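Local coordinates for protein lysyl-trna-dependent l-ysyl-phosphatidylgycerol synthase (Bacillus licheniformis, PDB 4V36) that transfers lysine from lysyl-tRNA to the membrane lipid phosphatidylglycerol, a modification linked to bacterial resistance, at residues Lys18-Ala21 with Phe22-Lys26; Lys132-Gly135 with Leu136-Ile139; Thr322-Leu325 with Val326-Ile330. All blocks are in the same frame, centred on the assembly; numbering follows the deposited sequence.

In the fold
From the N terminus, the three contacts follow in series, and none nests within or crosses another. Each is local, made of bonds and side chains three to four residues apart on one helix, and closes no long loop. Contact 1 lies on helix 16-25, beside strands 41-44, 50-57 and 60-69 near one edge of the mixed sheet. Contact 2 forms the first turns of helix 134-145 and faces helix 236-251; its centre is about 41 Å from that of contact 1, on the opposite side of the chain's centre. Contact 3, on the last helix, 319-330, packs against strands 60-69 and 91-97 and helix 276-285. Strand 60-69 thus meets side chains from contacts 1 and 3.

Contact 1: residues Lys18-Ala21 with Phe22-Lys26; sequences KLEA and FLEEK
Phe22 N bonds to Lys18 O at 3.0 Å and Leu23 N to Leu19 O at 3.0 Å, regular alpha-helical i to i+4 bonds, whereas Glu25 N to Ala21 O, nearer the helix end, is weak at 3.2 Å. On the buried side Leu19 and Leu23 sit one turn apart, and their side chains cross obliquely with the two CD1 methyls 3.8 Å from each other. Leu23 holds its CG beside its own backbone N (chi1 -71°), which lays that branch point 3.3 Å from Leu19 O and brings CD1 back along the helix to its neighbour. Phe22 extends the same apolar side: Tyr44 meets its ring edge to face, and Lys26 CB covers part of one ring face near the rim. Lys18 reaches the same tyrosine by a cation-pi contact, while its NZ is salt-bridged to Glu12. The polar side differs. Glu24 has CG wedged between its backbone N and carbonyl carbon (chi1 62°), so that CG lies 3.2 Å from Ala21 O and the extended chain runs back beside the helix. Its carboxylate comes close to that of Glu20, with OE1 of Glu24 3.8 Å from OE2 of Glu20 and the two planes 82° apart. These like charges would be expected to disfavour each other, perhaps raising one pKa slightly. Leu19, Phe22 and Leu23 meanwhile pack on Leu51, Phe42 and Ser68 of the neighbouring strands. The arrangement is that of the last turns of an amphipathic alpha-helix: an apolar face lies on the sheet, an acidic face looks away from it, and helical geometry is lost at Lys26.

Contact 2: residues Lys132-Gly135 with Leu136-Ile139; sequences KRAG and LRAI
Gly135 O is approached by two backbone N-H groups of the following turn: Ile139 N donates to it at 3.2 Å, while Ala138 N makes a weak bond at 3.3 Å. Ala138 N also donates to Ala134 O at 3.2 Å, so this N-H is shared between two acceptors. Ile139 lays its CG1 3.2 Å from Gly135 O, beside the incoming N-H, with CG1 turned toward its own backbone N (chi1 -59°); from there the side chain goes on to touch Asp238 and Ala239 of helix 236-251. At the start of the helix, Arg137 N bonds to Arg133 O at 3.2 Å, and Arg133 holds the N-cap position. The Arg137 side chain then folds back over the same end of the helix. Its chain leaves extended and bends at chi3 (59°), which swings the guanidinium back along the helix, where Ala134 CA lies over one face, 3.8 Å from NH2. Ala134 CB also touches that nitrogen. NH1 bonds to Ile128 O and Gly130 O in the preceding loop, two bonds from one nitrogen that should help to fix the guanidinium. On another side of the helix Arg133 and Leu136 lie alongside each other and point the same way, with Arg133 CD 3.8 Å from Leu136 CD1. Leu136 is buried against Ile242, Lys301 and Tyr302; Arg133 NH1 makes a weak bond to Thr127 O. Chemically, the two arginines work differently: Arg133 packs its methylene carbon on Leu136, while Arg137 lays its guanidinium face on Ala134 and gives NH1 to loop carbonyls, tying the start of the helix to residues before it.

Contact 3: residues Thr322-Leu325 with Val326-Ile330; sequences TMIL and VTRLI
Val326 begins the second segment by donating its N-H to Thr322 O at 3.1 Å, and its CG2, standing beside the backbone N, comes within 3.2 Å of that same oxygen. Its side chain packs onto Val62 and Tyr95 of the sheet. Thr327 follows with a double grip on Met323 O: N lies 2.9 Å and OG1 2.7 Å from that oxygen, arriving from opposite faces of the carbonyl plane. The hydroxyl reaches back because OG1 is set next to its own backbone N (chi1 -62°); it also bonds to Asn285 ND2, joining this helix to the end of helix 276-285. Arg328 N bonds to Ile324 O at 2.9 Å, and its CD passes 4.1 Å from Ile324 CG2, aliphatic carbon against methyl. Beyond that point the chain leads outward, and NH2 bonds to Lys335 O. Leu329 N closes the next turn on Leu325 O at 3.0 Å, and its side chain meets Val62 and Phe181. Ile330 bonds through its N to Val326 O and lies against Tyr95 and Ser182. The arrangement is that of a largely buried alpha-helix with a threonine hydroxyl bonded back to the i-4 carbonyl, packed against strands 60-69 and 91-97 and helix 276-285 of an acetyltransferase-like fold, the side chain of Thr327 about 12 Å from the bound lysine amide.

Contact 1: residues Lys18-Ala21 with Phe22-Lys26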
loop_
_atom_site.group_PDB
_atom_site.type_symbol
_atom_site.label_atom_id
_atom_site.label_comp_id
_atom_site.label_asym_id
_atom_site.label_seq_id
_atom_site.Cartn_x
_atom_site.Cartn_y
_atom_site.Cartn_z
ATOM N N LYS A 18 -17.299 6.388 -10.437
ATOM C CA LYS A 18 -17.535 7.419 -9.433
ATOM C C LYS A 18 -16.275 7.674 -8.613
ATOM O O LYS A 18 -15.970 8.814 -8.262
ATOM C CB LYS A 18 -18.694 7.022 -8.516
ATOM C CG LYS A 18 -19.105 8.102 -7.529
ATOM C CD LYS A 18 -20.288 7.657 -6.683
ATOM C CE LYS A 18 -20.702 8.741 -5.699
ATOM N NZ LYS A 18 -21.864 8.325 -4.867
ATOM N N LEU A 19 -15.543 6.604 -8.317
ATOM C CA LEU A 19 -14.308 6.708 -7.547
ATOM C C LEU A 19 -13.231 7.467 -8.316
ATOM O O LEU A 19 -12.541 8.319 -7.755
ATOM C CB LEU A 19 -13.794 5.318 -7.165
ATOM C CG LEU A 19 -12.451 5.292 -6.434
ATOM C CD1 LEU A 19 -12.536 6.063 -5.131
ATOM C CD2 LEU A 19 -11.997 3.864 -6.185
ATOM N N GLU A 20 -13.091 7.147 -9.599
ATOM C CA GLU A 20 -12.093 7.791 -10.448
ATOM C C GLU A 20 -12.354 9.288 -10.560
ATOM O O GLU A 20 -11.428 10.096 -10.499
ATOM C CB GLU A 20 -12.078 7.156 -11.839
ATOM C CG GLU A 20 -11.083 7.795 -12.796
ATOM C CD GLU A 20 -9.659 7.735 -12.277
ATOM O OE1 GLU A 20 -9.206 6.632 -11.904
ATOM O OE2 GLU A 20 -8.993 8.792 -12.238
ATOM N N ALA A 21 -13.622 9.648 -10.725
ATOM C CA ALA A 21 -14.012 11.048 -10.822
ATOM C C ALA A 21 -13.721 11.778 -9.516
ATOM O O ALA A 21 -13.221 12.900 -9.523
ATOM C CB ALA A 21 -15.484 11.165 -11.183
ATOM N N PHE A 22 -14.032 11.128 -8.400
ATOM C CA PHE A 22 -13.848 11.722 -7.081
ATOM C C PHE A 22 -12.379 11.994 -6.770
ATOM O O PHE A 22 -12.028 13.076 -6.301
ATOM C CB PHE A 22 -14.445 10.811 -6.002
ATOM C CG PHE A 22 -14.221 11.302 -4.596
ATOM C CD1 PHE A 22 -15.090 12.214 -4.020
ATOM C CD2 PHE A 22 -13.146 10.846 -3.850
ATOM C CE1 PHE A 22 -14.888 12.666 -2.729
ATOM C CE2 PHE A 22 -12.938 11.297 -2.560
ATOM C CZ PHE A 22 -13.811 12.207 -1.999
ATOM N N LEU A 23 -11.527 11.009 -7.035
ATOM C CA LEU A 23 -10.119 11.086 -6.655
ATOM C C LEU A 23 -9.348 12.160 -7.419
ATOM O O LEU A 23 -8.297 12.614 -6.968
ATOM C CB LEU A 23 -9.445 9.726 -6.857
ATOM C CG LEU A 23 -9.866 8.632 -5.873
ATOM C CD1 LEU A 23 -9.148 7.326 -6.173
ATOM C CD2 LEU A 23 -9.608 9.078 -4.442
ATOM N N GLU A 24 -9.868 12.570 -8.571
ATOM C CA GLU A 24 -9.192 13.583 -9.370
ATOM C C GLU A 24 -9.795 14.970 -9.155
ATOM O O GLU A 24 -9.153 15.980 -9.436
ATOM C CB GLU A 24 -9.233 13.211 -10.855
ATOM C CG GLU A 24 -10.628 13.130 -11.450
ATOM C CD GLU A 24 -10.611 12.739 -12.915
ATOM O OE1 GLU A 24 -9.528 12.376 -13.422
ATOM O OE2 GLU A 24 -11.678 12.795 -13.562
ATOM N N GLU A 25 -11.022 15.017 -8.646
ATOM C CA GLU A 25 -11.692 16.293 -8.411
ATOM C C GLU A 25 -11.646 16.698 -6.940
ATOM O O GLU A 25 -11.922 17.847 -6.598
ATOM C CB GLU A 25 -13.147 16.233 -8.888
ATOM C CG GLU A 25 -14.075 15.454 -7.968
ATOM C CD GLU A 25 -15.493 15.367 -8.502
ATOM O OE1 GLU A 25 -15.828 16.132 -9.430
ATOM O OE2 GLU A 25 -16.269 14.530 -7.993
ATOM N N LYS A 26 -11.299 15.754 -6.070
ATOM C CA LYS A 26 -11.251 16.026 -4.637
ATOM C C LYS A 26 -9.901 15.646 -4.034
ATOM O O LYS A 26 -9.527 16.137 -2.969
ATOM C CB LYS A 26 -12.372 15.280 -3.909
ATOM C CG LYS A 26 -13.775 15.653 -4.366
ATOM C CD LYS A 26 -14.064 17.125 -4.132
ATOM C CE LYS A 26 -15.470 17.489 -4.583
ATOM N NZ LYS A 26 -15.772 18.930 -4.357
#

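Contact 2: residues Lys132-Gly135 with Leu136-Ile139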
loop_
_atom_site.group_PDB
_atom_site.type_symbol
_atom_site.label_atom_id
_atom_site.label_comp_id
_atom_site.label_asym_id
_atom_site.label_seq_id
_atom_site.Cartn_x
_atom_site.Cartn_y
_atom_site.Cartn_z
ATOM N N LYS A 132 29.551 4.088 0.422
ATOM C CA LYS A 132 28.979 2.887 1.018
ATOM C C LYS A 132 27.948 2.259 0.086
ATOM O O LYS A 132 27.437 1.170 0.349
ATOM C CB LYS A 132 28.342 3.207 2.371
ATOM N N ARG A 133 27.650 2.955 -1.007
ATOM C CA ARG A 133 26.675 2.481 -1.983
ATOM C C ARG A 133 27.329 1.620 -3.059
ATOM O O ARG A 133 26.887 1.605 -4.208
ATOM C CB ARG A 133 25.950 3.664 -2.629
ATOM C CG ARG A 133 25.044 4.429 -1.679
ATOM C CD ARG A 133 23.824 3.604 -1.296
ATOM N NE ARG A 133 23.001 4.279 -0.296
ATOM C CZ ARG A 133 22.091 5.206 -0.578
ATOM N NH1 ARG A 133 21.885 5.576 -1.836
ATOM N NH2 ARG A 133 21.388 5.766 0.396
ATOM N N ALA A 134 28.382 0.903 -2.681
ATOM C CA ALA A 134 29.095 0.039 -3.614
ATOM C C ALA A 134 28.279 -1.207 -3.934
ATOM O O ALA A 134 28.438 -1.810 -4.995
ATOM C CB ALA A 134 30.453 -0.345 -3.049
ATOM N N GLY A 135 27.404 -1.588 -3.009
ATOM C CA GLY A 135 26.561 -2.753 -3.193
ATOM C C GLY A 135 25.481 -2.526 -4.232
ATOM O O GLY A 135 25.300 -3.336 -5.140
ATOM N N LEU A 136 24.764 -1.415 -4.099
ATOM C CA LEU A 136 23.686 -1.082 -5.023
ATOM C C LEU A 136 24.217 -0.774 -6.418
ATOM O O LEU A 136 23.593 -1.127 -7.420
ATOM C CB LEU A 136 22.878 0.107 -4.498
ATOM C CG LEU A 136 22.108 -0.114 -3.196
ATOM C CD1 LEU A 136 21.342 1.143 -2.803
ATOM C CD2 LEU A 136 21.168 -1.303 -3.329
ATOM N N ARG A 137 25.370 -0.115 -6.480
ATOM C CA ARG A 137 25.970 0.246 -7.758
ATOM C C ARG A 137 26.434 -0.999 -8.508
ATOM O O ARG A 137 26.393 -1.046 -9.737
ATOM C CB ARG A 137 27.138 1.214 -7.554
ATOM C CG ARG A 137 27.727 1.755 -8.849
ATOM C CD ARG A 137 28.750 2.856 -8.599
ATOM N NE ARG A 137 29.871 2.400 -7.781
ATOM C CZ ARG A 137 30.075 2.766 -6.519
ATOM N NH1 ARG A 137 29.235 3.603 -5.925
ATOM N NH2 ARG A 137 31.122 2.301 -5.854
ATOM N N ALA A 138 26.866 -2.009 -7.761
ATOM C CA ALA A 138 27.291 -3.270 -8.355
ATOM C C ALA A 138 26.107 -3.995 -8.986
ATOM O O ALA A 138 26.226 -4.580 -10.063
ATOM C CB ALA A 138 27.960 -4.152 -7.313
ATOM N N ILE A 139 24.964 -3.950 -8.307
ATOM C CA ILE A 139 23.748 -4.582 -8.804
ATOM C C ILE A 139 23.275 -3.917 -10.092
ATOM O O ILE A 139 22.926 -4.593 -11.059
ATOM C CB ILE A 139 22.618 -4.530 -7.758
ATOM C CG1 ILE A 139 23.050 -5.246 -6.477
ATOM C CG2 ILE A 139 21.342 -5.147 -8.313
ATOM C CD1 ILE A 139 21.991 -5.264 -5.398
#

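Contact 3: residues Thr322-Leu325 with Val326-Ile330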
loop_
_atom_site.group_PDB
_atom_site.type_symbol
_atom_site.label_atom_id
_atom_site.label_comp_id
_atom_site.label_asym_id
_atom_site.label_seq_id
_atom_site.Cartn_x
_atom_site.Cartn_y
_atom_site.Cartn_z
ATOM N N THR A 322 -8.254 -7.565 17.362
ATOM C CA THR A 322 -8.380 -6.598 16.276
ATOM C C THR A 322 -7.335 -6.824 15.186
ATOM O O THR A 322 -7.649 -6.794 13.995
ATOM C CB THR A 322 -8.256 -5.157 16.805
ATOM O OG1 THR A 322 -9.294 -4.908 17.760
ATOM C CG2 THR A 322 -8.365 -4.152 15.666
ATOM N N MET A 323 -6.094 -7.057 15.602
ATOM C CA MET A 323 -5.002 -7.303 14.667
ATOM C C MET A 323 -5.223 -8.583 13.866
ATOM O O MET A 323 -4.910 -8.640 12.678
ATOM C CB MET A 323 -3.670 -7.378 15.412
ATOM C CG MET A 323 -3.185 -6.049 15.960
ATOM S SD MET A 323 -2.774 -4.884 14.649
ATOM C CE MET A 323 -1.502 -5.791 13.771
ATOM N N ILE A 324 -5.763 -9.605 14.522
ATOM C CA ILE A 324 -6.047 -10.878 13.867
ATOM C C ILE A 324 -7.134 -10.723 12.805
ATOM O O ILE A 324 -7.010 -11.247 11.695
ATOM C CB ILE A 324 -6.473 -11.951 14.889
ATOM C CG1 ILE A 324 -5.273 -12.381 15.732
ATOM C CG2 ILE A 324 -7.065 -13.163 14.188
ATOM C CD1 ILE A 324 -4.168 -13.029 14.923
ATOM N N LEU A 325 -8.194 -9.998 13.148
ATOM C CA LEU A 325 -9.299 -9.764 12.224
ATOM C C LEU A 325 -8.830 -9.040 10.966
ATOM O O LEU A 325 -9.239 -9.377 9.855
ATOM C CB LEU A 325 -10.408 -8.962 12.907
ATOM C CG LEU A 325 -11.039 -9.587 14.153
ATOM C CD1 LEU A 325 -12.044 -8.633 14.780
ATOM C CD2 LEU A 325 -11.697 -10.918 13.819
ATOM N N VAL A 326 -7.968 -8.044 11.151
ATOM C CA VAL A 326 -7.422 -7.281 10.036
ATOM C C VAL A 326 -6.476 -8.142 9.205
ATOM O O VAL A 326 -6.494 -8.092 7.975
ATOM C CB VAL A 326 -6.682 -6.018 10.527
ATOM C CG1 VAL A 326 -6.002 -5.306 9.367
ATOM C CG2 VAL A 326 -7.648 -5.083 11.234
ATOM N N THR A 327 -5.655 -8.937 9.885
ATOM C CA THR A 327 -4.726 -9.839 9.212
ATOM C C THR A 327 -5.469 -10.831 8.322
ATOM O O THR A 327 -5.080 -11.061 7.176
ATOM C CB THR A 327 -3.860 -10.613 10.225
ATOM O OG1 THR A 327 -3.075 -9.689 10.989
ATOM C CG2 THR A 327 -2.933 -11.579 9.508
ATOM N N ARG A 328 -6.545 -11.408 8.848
ATOM C CA ARG A 328 -7.351 -12.349 8.077
ATOM C C ARG A 328 -8.090 -11.642 6.945
ATOM O O ARG A 328 -8.330 -12.229 5.891
ATOM C CB ARG A 328 -8.347 -13.078 8.981
ATOM C CG ARG A 328 -7.710 -14.136 9.863
ATOM C CD ARG A 328 -8.731 -14.806 10.771
ATOM N NE ARG A 328 -9.771 -15.510 10.026
ATOM C CZ ARG A 328 -9.685 -16.779 9.638
ATOM N NH1 ARG A 328 -8.600 -17.487 9.917
ATOM N NH2 ARG A 328 -10.683 -17.338 8.967
ATOM N N LEU A 329 -8.447 -10.382 7.171
ATOM C CA LEU A 329 -9.102 -9.575 6.148
ATOM C C LEU A 329 -8.166 -9.358 4.963
ATOM O O LEU A 329 -8.584 -9.411 3.805
ATOM C CB LEU A 329 -9.551 -8.232 6.725
ATOM C CG LEU A 329 -10.154 -7.234 5.735
ATOM C CD1 LEU A 329 -11.387 -7.817 5.063
ATOM C CD2 LEU A 329 -10.484 -5.925 6.438
ATOM N N ILE A 330 -6.895 -9.118 5.263
ATOM C CA ILE A 330 -5.872 -8.995 4.233
ATOM C C ILE A 330 -5.697 -10.341 3.527
ATOM O O ILE A 330 -5.380 -10.396 2.339
ATOM C CB ILE A 330 -4.534 -8.515 4.832
ATOM C CG1 ILE A 330 -4.718 -7.148 5.498
ATOM C CG2 ILE A 330 -3.453 -8.435 3.766
ATOM C CD1 ILE A 330 -3.487 -6.644 6.218
#